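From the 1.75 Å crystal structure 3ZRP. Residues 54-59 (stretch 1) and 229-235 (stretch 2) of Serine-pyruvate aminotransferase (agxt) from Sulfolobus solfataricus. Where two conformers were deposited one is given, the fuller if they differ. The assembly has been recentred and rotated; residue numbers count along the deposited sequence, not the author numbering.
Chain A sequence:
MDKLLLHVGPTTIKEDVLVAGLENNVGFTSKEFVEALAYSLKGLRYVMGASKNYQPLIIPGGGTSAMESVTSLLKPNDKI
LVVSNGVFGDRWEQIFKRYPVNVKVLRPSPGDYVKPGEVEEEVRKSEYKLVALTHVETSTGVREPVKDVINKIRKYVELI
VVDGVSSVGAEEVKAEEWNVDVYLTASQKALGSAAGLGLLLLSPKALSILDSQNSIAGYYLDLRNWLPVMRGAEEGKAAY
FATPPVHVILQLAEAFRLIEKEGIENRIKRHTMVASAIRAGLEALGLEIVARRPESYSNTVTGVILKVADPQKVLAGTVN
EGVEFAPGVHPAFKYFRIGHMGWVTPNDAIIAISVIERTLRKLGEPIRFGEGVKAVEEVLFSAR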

ATOM      1  N   TYR A  54     -18.242  12.750 -10.942  1.00 37.89           N
ATOM      2  CA  TYR A  54     -17.540  12.389  -9.707  1.00 36.16           C
ATOM      3  C   TYR A  54     -16.217  11.714 -10.043  1.00 33.80           C
ATOM      4  O   TYR A  54     -16.159  10.877 -10.945  1.00 33.56           O
ATOM      5  CB  TYR A  54     -18.433  11.494  -8.855  1.00 33.10           C
ATOM      6  CG  TYR A  54     -19.492  12.279  -8.113  1.00 41.94           C
ATOM      7  CD1 TYR A  54     -20.421  13.076  -8.810  1.00 42.67           C
ATOM      8  CD2 TYR A  54     -19.574  12.233  -6.722  1.00 41.05           C
ATOM      9  CE1 TYR A  54     -21.392  13.813  -8.129  1.00 46.87           C
ATOM     10  CE2 TYR A  54     -20.553  12.963  -6.036  1.00 43.30           C
ATOM     11  CZ  TYR A  54     -21.450  13.748  -6.752  1.00 45.17           C
ATOM     12  OH  TYR A  54     -22.412  14.466  -6.080  1.00 50.45           O
ATOM     13  N   GLN A  55     -15.163  12.090  -9.324  1.00 31.58           N
ATOM     14  CA  GLN A  55     -13.811  11.642  -9.635  1.00 29.18           C
ATOM     15  C   GLN A  55     -13.367  10.468  -8.738  1.00 30.64           C
ATOM     16  O   GLN A  55     -13.220  10.640  -7.529  1.00 25.67           O
ATOM     17  CB  GLN A  55     -12.819  12.800  -9.487  1.00 32.45           C
ATOM     18  CG  GLN A  55     -11.351  12.414  -9.708  1.00 35.41           C
ATOM     19  CD  GLN A  55     -11.080  11.946 -11.128  1.00 36.83           C
ATOM     20  OE1 GLN A  55     -11.115  12.734 -12.058  1.00 43.72           O
ATOM     21  NE2 GLN A  55     -10.787  10.661 -11.289  1.00 36.34           N
ATOM     22  N   PRO A  56     -13.152   9.284  -9.334  1.00 29.26           N
ATOM     23  CA  PRO A  56     -12.608   8.163  -8.532  1.00 27.30           C
ATOM     24  C   PRO A  56     -11.083   8.260  -8.369  1.00 24.10           C
ATOM     25  O   PRO A  56     -10.385   8.762  -9.254  1.00 27.20           O
ATOM     26  CB  PRO A  56     -12.980   6.936  -9.361  1.00 24.61           C
ATOM     27  CG  PRO A  56     -12.962   7.489 -10.817  1.00 31.28           C
ATOM     28  CD  PRO A  56     -13.526   8.864 -10.698  1.00 27.41           C
ATOM     29  N   LEU A  57     -10.558   7.781  -7.229  1.00 26.23           N
ATOM     30  CA  LEU A  57      -9.115   7.610  -7.067  1.00 24.24           C
ATOM     31  C   LEU A  57      -8.849   6.279  -6.358  1.00 26.21           C
ATOM     32  O   LEU A  57      -9.605   5.876  -5.459  1.00 23.33           O
ATOM     33  CB  LEU A  57      -8.473   8.745  -6.245  1.00 27.17           C
ATOM     34  CG  LEU A  57      -8.508  10.187  -6.768  1.00 24.82           C
ATOM     35  CD1 LEU A  57      -9.663  10.935  -6.129  1.00 28.20           C
ATOM     36  CD2 LEU A  57      -7.202  10.946  -6.567  1.00 24.68           C
ATOM     37  N   ILE A  58      -7.794   5.600  -6.783  1.00 23.19           N
ATOM     38  CA  ILE A  58      -7.369   4.357  -6.158  1.00 26.39           C
ATOM     39  C   ILE A  58      -5.939   4.592  -5.651  1.00 29.25           C
ATOM     40  O   ILE A  58      -5.060   4.980  -6.408  1.00 28.54           O
ATOM     41  CB  ILE A  58      -7.495   3.196  -7.162  1.00 27.45           C
ATOM     42  CG1 ILE A  58      -8.982   2.987  -7.509  1.00 25.18           C
ATOM     43  CG2 ILE A  58      -6.825   1.915  -6.642  1.00 29.36           C
ATOM     44  CD1 ILE A  58      -9.216   2.037  -8.716  1.00 28.22           C
ATOM     45  N   ILE A  59      -5.715   4.412  -4.351  1.00 22.72           N
ATOM     46  CA  ILE A  59      -4.398   4.760  -3.771  1.00 22.42           C
ATOM     47  C   ILE A  59      -3.879   3.556  -3.015  1.00 22.95           C
ATOM     48  O   ILE A  59      -4.658   2.664  -2.700  1.00 22.81           O
ATOM     49  CB  ILE A  59      -4.468   6.018  -2.848  1.00 19.98           C
ATOM     50  CG1 ILE A  59      -5.400   5.778  -1.643  1.00 19.58           C
ATOM     51  CG2 ILE A  59      -4.999   7.275  -3.651  1.00 23.02           C
ATOM     52  CD1 ILE A  59      -5.313   6.874  -0.529  1.00 22.78           C
TER
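Stretch 2, residues 229-235: VMRGAEE

How does stretch 2 lie on stretch 1? Residues 229-234 belong to a helix that begins earlier in the chain, and they cross the strand 55-59 at 112°, so the two run obliquely, rather more against each other than along. The axes approach to 8.6 Å. The closest CA atoms are those of L57 and M230, 6.1 Å apart; between the CA atoms of Q55 and R231 the gap is 8.6 Å. The contact is small, burying 282 Å² in all.

How does M230 pack against the strand? M230 does most of the work. Its CB points toward the strand, and with chi1 and chi2 both m the side chain runs along the strand from P56 to I58. Two pairs are apolar: M230 CG packs 4.0 Å from L57 CG, and M230 SD reaches within 4.5 Å of I58 CB. Two more contacts are with backbone carbonyl oxygens: M230 CB is 3.9 Å from P56 O, and at the tip, M230 CE comes to 3.1 Å from I58 O, a tight approach of methyl to carbonyl.

Is there any hydrogen bond across the contact? One, and it is weak: I58 N donates to M230 SD at 3.5 Å. Its N-H...S angle of 173° is nearly straight, but a thioether sulfur is a poor acceptor.

Where do the polar side chains meet? The CA-to-CB bond of Q55 points toward the helix; its amide reaches the helix surface while Q55 NE2 donates to P56 O at 2.8 Å. Around it the contacts are looser: Q55 OE1 lies 3.9 Å from R231 CG, and Q55 NE2 lies 4.2 Å from E234 OE1, too far for a hydrogen bond. The charged ends of R231 and E234 find their hydrogen bonds elsewhere in the structure.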

ATOM      1  N   VAL A 229      -2.286  10.578 -12.085  1.00 30.60           N
ATOM      2  CA  VAL A 229      -2.280   9.157 -12.441  1.00 29.48           C
ATOM      3  C   VAL A 229      -3.682   8.660 -12.795  1.00 30.73           C
ATOM      4  O   VAL A 229      -3.836   7.905 -13.766  1.00 33.10           O
ATOM      5  CB  VAL A 229      -1.614   8.257 -11.332  1.00 26.92           C
ATOM      6  CG1 VAL A 229      -1.520   6.801 -11.790  1.00 23.87           C
ATOM      7  CG2 VAL A 229      -0.232   8.784 -10.989  1.00 27.60           C
ATOM      8  N   MET A 230      -4.694   9.114 -12.052  1.00 30.02           N
ATOM      9  CA  MET A 230      -6.096   8.679 -12.254  1.00 29.86           C
ATOM     10  C   MET A 230      -6.717   9.265 -13.520  1.00 31.39           C
ATOM     11  O   MET A 230      -7.322   8.529 -14.315  1.00 33.35           O
ATOM     12  CB  MET A 230      -6.976   9.015 -11.037  1.00 27.49           C
ATOM     13  CG  MET A 230      -6.394   8.497  -9.694  1.00 26.74           C
ATOM     14  SD  MET A 230      -6.188   6.700  -9.635  1.00 26.16           S
ATOM     15  CE  MET A 230      -4.500   6.573  -9.021  1.00 24.99           C
ATOM     16  N   ARG A 231      -6.573  10.580 -13.678  1.00 33.63           N
ATOM     17  CA  ARG A 231      -6.978  11.270 -14.907  0.60 32.45           C
ATOM     18  C   ARG A 231      -6.258  10.691 -16.115  1.00 33.70           C
ATOM     19  O   ARG A 231      -6.887  10.393 -17.147  1.00 41.09           O
ATOM     20  CB  ARG A 231      -6.710  12.770 -14.777  0.60 35.05           C
ATOM     21  CG  ARG A 231      -7.778  13.497 -13.982  0.60 34.54           C
ATOM     22  CD  ARG A 231      -7.292  14.850 -13.526  0.60 35.49           C
ATOM     23  NE  ARG A 231      -8.389  15.637 -12.973  0.60 28.31           N
ATOM     24  CZ  ARG A 231      -8.239  16.765 -12.292  0.60 29.21           C
ATOM     25  NH1 ARG A 231      -7.026  17.252 -12.057  0.60 27.58           N
ATOM     26  NH2 ARG A 231      -9.309  17.394 -11.828  0.60 30.26           N
ATOM     27  N   GLY A 232      -4.944  10.513 -15.995  1.00 33.67           N
ATOM     28  CA  GLY A 232      -4.157   9.859 -17.033  1.00 33.18           C
ATOM     29  C   GLY A 232      -4.769   8.539 -17.468  1.00 38.22           C
ATOM     30  O   GLY A 232      -5.080   8.370 -18.649  1.00 33.85           O
ATOM     31  N   ALA A 233      -4.958   7.616 -16.520  1.00 34.73           N
ATOM     32  CA  ALA A 233      -5.495   6.272 -16.803  1.00 35.12           C
ATOM     33  C   ALA A 233      -6.765   6.306 -17.649  1.00 34.43           C
ATOM     34  O   ALA A 233      -6.918   5.506 -18.586  1.00 38.83           O
ATOM     35  CB  ALA A 233      -5.758   5.507 -15.513  1.00 31.29           C
ATOM     36  N   GLU A 234      -7.670   7.222 -17.324  1.00 37.87           N
ATOM     37  CA  GLU A 234      -8.948   7.291 -18.026  1.00 42.49           C
ATOM     38  C   GLU A 234      -8.808   7.866 -19.430  1.00 46.20           C
ATOM     39  O   GLU A 234      -9.746   7.780 -20.215  1.00 42.52           O
ATOM     40  CB  GLU A 234     -10.006   8.041 -17.212  1.00 44.51           C
ATOM     41  CG  GLU A 234     -10.654   7.160 -16.148  1.00 44.31           C
ATOM     42  CD  GLU A 234     -11.939   7.722 -15.575  1.00 44.32           C
ATOM     43  OE1 GLU A 234     -11.909   8.746 -14.870  1.00 47.88           O
ATOM     44  OE2 GLU A 234     -12.993   7.110 -15.821  1.00 48.05           O
ATOM     45  N   GLU A 235      -7.643   8.445 -19.733  1.00 43.96           N
ATOM     46  CA  GLU A 235      -7.341   8.940 -21.080  0.50 48.06           C
ATOM     47  C   GLU A 235      -6.405   7.957 -21.787  1.00 48.91           C
ATOM     48  O   GLU A 235      -5.863   8.252 -22.849  1.00 45.98           O
ATOM     49  CB  GLU A 235      -6.727  10.347 -21.016  0.50 50.11           C
ATOM     50  CG  GLU A 235      -7.675  11.410 -20.438  0.50 52.20           C
ATOM     51  CD  GLU A 235      -7.027  12.767 -20.238  0.50 57.17           C
ATOM     52  OE1 GLU A 235      -6.640  13.397 -21.247  0.50 59.26           O
ATOM     53  OE2 GLU A 235      -6.926  13.216 -19.072  0.50 59.98           O
TER